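Local coordinates for autophagy protein 5 (Saccharomyces cerevisiae, PDB 2DYO) that is conjugated to ATG12, assembles with ATG16, acts in autophagic vesicle formation and cytoplasm-to-vacuole transport and is required for mitophagy and nucleophagy in yeast, at residues I22-M28 / I59-F65; Y88-V92 / S275-Y281. All coordinates share one frame. Numbering follows the deposited sequence.

Contact 1. Residues I22-M28 / I59-F65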
loop_
_atom_site.group_PDB
_atom_site.type_symbol
_atom_site.label_atom_id
_atom_site.label_comp_id
_atom_site.label_asym_id
_atom_site.label_seq_id
_atom_site.Cartn_x
_atom_site.Cartn_y
_atom_site.Cartn_z
ATOM N N ILE A 22 2.145 3.680 20.397
ATOM C CA ILE A 22 1.019 2.996 21.023
ATOM C C ILE A 22 0.373 3.935 22.033
ATOM O O ILE A 22 1.001 4.290 23.029
ATOM C CB ILE A 22 1.493 1.731 21.775
ATOM C CG1 ILE A 22 2.366 0.871 20.856
ATOM C CG2 ILE A 22 0.293 0.947 22.287
ATOM C CD1 ILE A 22 1.688 0.449 19.565
ATOM N N ASP A 23 -0.873 4.338 21.783
ATOM C CA ASP A 23 -1.559 5.235 22.708
ATOM C C ASP A 23 -1.551 4.671 24.122
ATOM O O ASP A 23 -1.696 3.469 24.319
ATOM C CB ASP A 23 -3.004 5.484 22.273
ATOM C CG ASP A 23 -3.119 6.561 21.212
ATOM O OD1 ASP A 23 -4.254 7.012 20.951
ATOM O OD2 ASP A 23 -2.081 6.956 20.634
ATOM N N PRO A 24 -1.384 5.543 25.126
ATOM C CA PRO A 24 -1.359 5.114 26.528
ATOM C C PRO A 24 -2.608 4.344 26.953
ATOM O O PRO A 24 -2.581 3.594 27.929
ATOM C CB PRO A 24 -1.180 6.430 27.290
ATOM C CG PRO A 24 -1.806 7.443 26.379
ATOM C CD PRO A 24 -1.306 7.010 25.025
ATOM N N SER A 25 -3.695 4.520 26.210
ATOM C CA SER A 25 -4.945 3.832 26.510
ATOM C C SER A 25 -4.748 2.315 26.560
ATOM O O SER A 25 -5.499 1.611 27.233
ATOM C CB SER A 25 -6.004 4.184 25.463
ATOM O OG SER A 25 -5.572 3.831 24.160
ATOM N N PHE A 26 -3.733 1.823 25.852
ATOM C CA PHE A 26 -3.421 0.390 25.801
ATOM C C PHE A 26 -2.493 -0.049 26.929
ATOM O O PHE A 26 -2.449 -1.227 27.286
ATOM C CB PHE A 26 -2.709 0.024 24.488
ATOM C CG PHE A 26 -3.577 0.087 23.264
ATOM C CD1 PHE A 26 -3.963 1.307 22.723
ATOM C CD2 PHE A 26 -3.982 -1.085 22.632
ATOM C CE1 PHE A 26 -4.736 1.359 21.566
ATOM C CE2 PHE A 26 -4.754 -1.044 21.477
ATOM C CZ PHE A 26 -5.132 0.179 20.943
ATOM N N LEU A 27 -1.752 0.904 27.483
ATOM C CA LEU A 27 -0.764 0.598 28.508
ATOM C C LEU A 27 -1.085 0.914 29.964
ATOM O O LEU A 27 -1.952 1.731 30.281
ATOM C CB LEU A 27 0.555 1.266 28.113
ATOM C CG LEU A 27 0.945 0.988 26.654
ATOM C CD1 LEU A 27 2.091 1.892 26.228
ATOM C CD2 LEU A 27 1.322 -0.478 26.492
ATOM N N MET A 28 -0.358 0.236 30.846
ATOM C CA MET A 28 -0.504 0.407 32.283
ATOM C C MET A 28 0.239 1.663 32.712
ATOM O O MET A 28 1.422 1.835 32.415
ATOM C CB MET A 28 0.050 -0.818 33.017
ATOM C CG MET A 28 -1.015 -1.846 33.398
ATOM S SD MET A 28 -0.389 -3.493 33.864
ATOM C CE MET A 28 1.419 -3.280 33.702
ATOM N N ILE A 59 4.185 -5.076 23.774
ATOM C CA ILE A 59 3.412 -4.438 24.834
ATOM C C ILE A 59 2.586 -5.400 25.690
ATOM O O ILE A 59 1.935 -4.980 26.646
ATOM C CB ILE A 59 2.455 -3.375 24.248
ATOM C CG1 ILE A 59 1.412 -4.046 23.349
ATOM C CG2 ILE A 59 3.243 -2.351 23.450
ATOM C CD1 ILE A 59 0.364 -3.092 22.805
ATOM N N LYS A 60 2.618 -6.683 25.349
ATOM C CA LYS A 60 1.849 -7.691 26.071
ATOM C C LYS A 60 1.947 -7.591 27.593
ATOM O O LYS A 60 0.933 -7.527 28.281
ATOM C CB LYS A 60 2.276 -9.090 25.620
ATOM C CG LYS A 60 3.767 -9.336 25.722
ATOM C CD LYS A 60 4.149 -10.712 25.199
ATOM C CE LYS A 60 5.656 -10.915 25.275
ATOM N NZ LYS A 60 6.075 -12.273 24.826
ATOM N N SER A 61 3.169 -7.566 28.108
ATOM C CA SER A 61 3.395 -7.500 29.548
ATOM C C SER A 61 2.970 -6.205 30.237
ATOM O O SER A 61 2.952 -6.140 31.466
ATOM C CB SER A 61 4.874 -7.763 29.847
ATOM O OG SER A 61 5.261 -9.047 29.389
ATOM N N PHE A 62 2.619 -5.179 29.468
ATOM C CA PHE A 62 2.224 -3.908 30.071
ATOM C C PHE A 62 0.831 -3.431 29.687
ATOM O O PHE A 62 0.470 -2.287 29.960
ATOM C CB PHE A 62 3.238 -2.816 29.718
ATOM C CG PHE A 62 4.658 -3.171 30.058
ATOM C CD1 PHE A 62 5.376 -4.059 29.261
ATOM C CD2 PHE A 62 5.273 -2.634 31.183
ATOM C CE1 PHE A 62 6.689 -4.402 29.578
ATOM C CE2 PHE A 62 6.586 -2.970 31.510
ATOM C CZ PHE A 62 7.294 -3.859 30.706
ATOM N N LEU A 63 0.046 -4.303 29.064
ATOM C CA LEU A 63 -1.301 -3.931 28.650
ATOM C C LEU A 63 -2.158 -3.488 29.826
ATOM O O LEU A 63 -1.952 -3.924 30.957
ATOM C CB LEU A 63 -1.975 -5.095 27.924
ATOM C CG LEU A 63 -1.377 -5.432 26.556
ATOM C CD1 LEU A 63 -2.166 -6.563 25.923
ATOM C CD2 LEU A 63 -1.411 -4.197 25.663
ATOM N N SER A 64 -3.119 -2.613 29.549
ATOM C CA SER A 64 -4.010 -2.098 30.582
ATOM C C SER A 64 -5.331 -2.856 30.624
ATOM O O SER A 64 -6.300 -2.386 31.218
ATOM C CB SER A 64 -4.291 -0.615 30.332
ATOM O OG SER A 64 -4.959 -0.428 29.097
ATOM N N PHE A 65 -5.369 -4.030 30.002
ATOM C CA PHE A 65 -6.598 -4.815 29.976
ATOM C C PHE A 65 -6.347 -6.287 29.679
ATOM O O PHE A 65 -5.238 -6.680 29.312
ATOM C CB PHE A 65 -7.542 -4.244 28.919
ATOM C CG PHE A 65 -7.032 -4.390 27.513
ATOM C CD1 PHE A 65 -7.309 -5.537 26.773
ATOM C CD2 PHE A 65 -6.252 -3.393 26.938
ATOM C CE1 PHE A 65 -6.815 -5.688 25.480
ATOM C CE2 PHE A 65 -5.752 -3.535 25.643
ATOM C CZ PHE A 65 -6.035 -4.685 24.914
#

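Contact 2. Residues Y88-V92 / S275-Y281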
loop_
_atom_site.group_PDB
_atom_site.type_symbol
_atom_site.label_atom_id
_atom_site.label_comp_id
_atom_site.label_asym_id
_atom_site.label_seq_id
_atom_site.Cartn_x
_atom_site.Cartn_y
_atom_site.Cartn_z
ATOM N N TYR A 88 -5.109 -0.701 2.627
ATOM C CA TYR A 88 -4.531 -0.147 1.405
ATOM C C TYR A 88 -3.044 -0.380 1.553
ATOM O O TYR A 88 -2.532 -0.355 2.669
ATOM C CB TYR A 88 -4.786 1.360 1.280
ATOM C CG TYR A 88 -6.213 1.692 0.943
ATOM C CD1 TYR A 88 -7.168 1.839 1.945
ATOM C CD2 TYR A 88 -6.622 1.809 -0.384
ATOM C CE1 TYR A 88 -8.503 2.095 1.634
ATOM C CE2 TYR A 88 -7.953 2.061 -0.708
ATOM C CZ TYR A 88 -8.887 2.203 0.309
ATOM O OH TYR A 88 -10.201 2.450 -0.006
ATOM N N PRO A 89 -2.327 -0.615 0.443
ATOM C CA PRO A 89 -0.885 -0.832 0.593
ATOM C C PRO A 89 -0.273 0.357 1.320
ATOM O O PRO A 89 -0.709 1.490 1.139
ATOM C CB PRO A 89 -0.391 -0.927 -0.851
ATOM C CG PRO A 89 -1.579 -1.497 -1.582
ATOM C CD PRO A 89 -2.742 -0.734 -0.967
ATOM N N VAL A 90 0.744 0.094 2.130
ATOM C CA VAL A 90 1.433 1.143 2.876
ATOM C C VAL A 90 1.926 2.264 1.958
ATOM O O VAL A 90 1.833 3.443 2.306
ATOM C CB VAL A 90 2.639 0.542 3.656
ATOM C CG1 VAL A 90 3.463 1.648 4.319
ATOM C CG2 VAL A 90 2.121 -0.428 4.710
ATOM N N GLY A 91 2.449 1.899 0.791
ATOM C CA GLY A 91 2.946 2.906 -0.134
ATOM C C GLY A 91 1.848 3.815 -0.654
ATOM O O GLY A 91 2.076 4.999 -0.913
ATOM N N VAL A 92 0.656 3.253 -0.833
ATOM C CA VAL A 92 -0.499 4.010 -1.306
ATOM C C VAL A 92 -0.962 4.972 -0.211
ATOM O O VAL A 92 -1.364 6.108 -0.487
ATOM C CB VAL A 92 -1.654 3.053 -1.710
ATOM C CG1 VAL A 92 -2.923 3.851 -2.032
ATOM C CG2 VAL A 92 -1.237 2.245 -2.951
ATOM N N SER A 275 0.055 -2.234 -7.661
ATOM C CA SER A 275 0.472 -2.587 -6.312
ATOM C C SER A 275 0.335 -4.092 -6.055
ATOM O O SER A 275 -0.185 -4.827 -6.900
ATOM C CB SER A 275 -0.340 -1.787 -5.295
ATOM O OG SER A 275 -0.139 -0.391 -5.486
ATOM N N PHE A 276 0.783 -4.538 -4.881
ATOM C CA PHE A 276 0.768 -5.959 -4.533
ATOM C C PHE A 276 -0.606 -6.603 -4.336
ATOM O O PHE A 276 -0.692 -7.817 -4.157
ATOM C CB PHE A 276 1.646 -6.204 -3.293
ATOM C CG PHE A 276 0.935 -5.986 -1.987
ATOM C CD1 PHE A 276 0.529 -7.073 -1.213
ATOM C CD2 PHE A 276 0.674 -4.699 -1.527
ATOM C CE1 PHE A 276 -0.136 -6.879 0.006
ATOM C CE2 PHE A 276 0.010 -4.489 -0.309
ATOM C CZ PHE A 276 -0.396 -5.583 0.460
ATOM N N ASP A 277 -1.671 -5.805 -4.362
ATOM C CA ASP A 277 -3.015 -6.360 -4.220
ATOM C C ASP A 277 -3.667 -6.480 -5.596
ATOM O O ASP A 277 -4.849 -6.800 -5.707
ATOM C CB ASP A 277 -3.884 -5.495 -3.303
ATOM C CG ASP A 277 -4.120 -4.099 -3.849
ATOM O OD1 ASP A 277 -4.936 -3.377 -3.241
ATOM O OD2 ASP A 277 -3.497 -3.719 -4.868
ATOM N N GLY A 278 -2.882 -6.222 -6.643
ATOM C CA GLY A 278 -3.390 -6.331 -8.001
ATOM C C GLY A 278 -3.980 -5.070 -8.607
ATOM O O GLY A 278 -4.200 -5.005 -9.819
ATOM N N PHE A 279 -4.240 -4.068 -7.778
ATOM C CA PHE A 279 -4.802 -2.813 -8.266
ATOM C C PHE A 279 -3.736 -1.758 -8.527
ATOM O O PHE A 279 -2.732 -1.678 -7.810
ATOM C CB PHE A 279 -5.807 -2.226 -7.262
ATOM C CG PHE A 279 -7.188 -2.807 -7.364
ATOM C CD1 PHE A 279 -7.547 -3.929 -6.627
ATOM C CD2 PHE A 279 -8.136 -2.226 -8.200
ATOM C CE1 PHE A 279 -8.836 -4.464 -6.720
ATOM C CE2 PHE A 279 -9.425 -2.753 -8.299
ATOM C CZ PHE A 279 -9.772 -3.874 -7.558
ATOM N N LEU A 280 -3.956 -0.963 -9.570
ATOM C CA LEU A 280 -3.064 0.149 -9.884
ATOM C C LEU A 280 -3.681 1.328 -9.147
ATOM O O LEU A 280 -4.873 1.596 -9.297
ATOM C CB LEU A 280 -3.053 0.458 -11.381
ATOM C CG LEU A 280 -2.368 1.792 -11.719
ATOM C CD1 LEU A 280 -0.871 1.713 -11.388
ATOM C CD2 LEU A 280 -2.570 2.111 -13.186
ATOM N N TYR A 281 -2.885 2.025 -8.342
ATOM C CA TYR A 281 -3.394 3.174 -7.607
ATOM C C TYR A 281 -2.736 4.462 -8.071
ATOM O O TYR A 281 -1.514 4.530 -8.204
ATOM C CB TYR A 281 -3.118 3.053 -6.101
ATOM C CG TYR A 281 -3.873 1.973 -5.371
ATOM C CD1 TYR A 281 -3.416 0.663 -5.359
ATOM C CD2 TYR A 281 -5.029 2.277 -4.651
ATOM C CE1 TYR A 281 -4.085 -0.328 -4.636
ATOM C CE2 TYR A 281 -5.706 1.300 -3.932
ATOM C CZ TYR A 281 -5.225 0.002 -3.926
ATOM O OH TYR A 281 -5.863 -0.958 -3.188
#

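Contact 1. Residues I22-M28 / I59-F65
Two loops that each leave a regular element through a short 3-10 turn can still be tied together by a single beta bridge, as residues 22-28 and 59-65 illustrate. Leu27 and Leu63 face each other with CA atoms 4.6 Å apart. Around them Met28 N donates to Phe62 O (2.8 Å) and Ser64 N to Phe26 O (2.7 Å), while CA-H...O contacts from Leu63 CA to Phe26 O (3.2 Å) and Leu27 CA to Phe62 O (3.5 Å) share the same acceptors. Ser64 extends the link with its side chain, OG donating to Ser25 O at 2.8 Å.

Apolar groups fill in around this polar seam. Leu27 CD2 lies 3.8 Å from Ile59 CB, and Ile22 CG2 meets Ile59 CD1 at 4.1 Å. Phe26 CD2 approaches the edge of the Phe65 ring at CE2 (4.3 Å), and the exposed Met28 lays SD 3.3 Å from Leu63 O.

The contact thus joins the loop after strand 15-22 to the loop after helix 52-59 in the ubiquitin-like UblA domain. Phe26 reaches Trp56 of that helix and Leu123 and Met125 of strand 118-126, so its ring lies between helix and strand, while the bridge itself joins the loops beyond them.

Contact 2. Residues Y88-V92 / S275-Y281
Where ubiquitin-like domains meet within one chain, a tight turn from one can receive the start of a helix from the other without any direct hydrogen bond; residues 275-281 and 88-92 form such a junction, burying 273 Å². Ser275 opens a type I turn, its O accepting from Gly278 N (3.0 Å), and presents CB to Pro89 CG at 3.9 Å. Next comes Phe276, whose CE2 lies 3.6 Å from Pro89 CG; the same ring also meets Tyr47 edge-to-face and packs near Trp147 of helix 142-159. Asp277 organises the turn from within. Its OD2 accepts from Phe279 N (3.0 Å), an Asx turn, and its OD1 accepts from Tyr281 OH (2.6 Å), linking the start of the strand back to the turn. Gly278 has a positive phi of 91°, at which a CB would be jammed against the preceding carbonyl oxygen. The chain then passes through Phe279 and Leu280 into strand 280-286.

Of residues 275-281, Tyr281 is the most covered by the other segment. Val92 CG2 sits over one ring face, 3.9 Å from the centroid in a CH-pi contact, while Pro89 CD comes within 3.9 Å of Tyr281 CE1, and Tyr88 CD2 within 3.7 Å of Tyr281 CE2. Pro89, the N-cap residue of helix 90-98, therefore fits among Ser275, Phe276 and Tyr281.

This buried, largely apolar seam is an interdomain interface: it joins UblA to UblB, whose strand order 2-1-5-3-4 is the beta-grasp topology of ubiquitin, with helix 142-159 of the helical bundle region packed against the same turn.

The two contacts illustrate different levels of organisation in a multidomain chain. Contact 1 lies wholly inside UblA, its centre about 27 Å from the centre of the chain, and ties its loops by backbone hydrogen bonds. Contact 2, whose centre is only 4 Å from that point, joins a UblA segment to a UblB segment whose closest ends are 183 residues apart, and relies on side-chain packing. The centres of contacts 1 and 2 are 31 Å apart and their nearest atoms about 15 Å apart, without touching; they follow in series along the chain. Lys152, the ATG12 attachment residue, belongs to helix 142-159, which packs beside contact 2; the conjugate itself is absent from this structure.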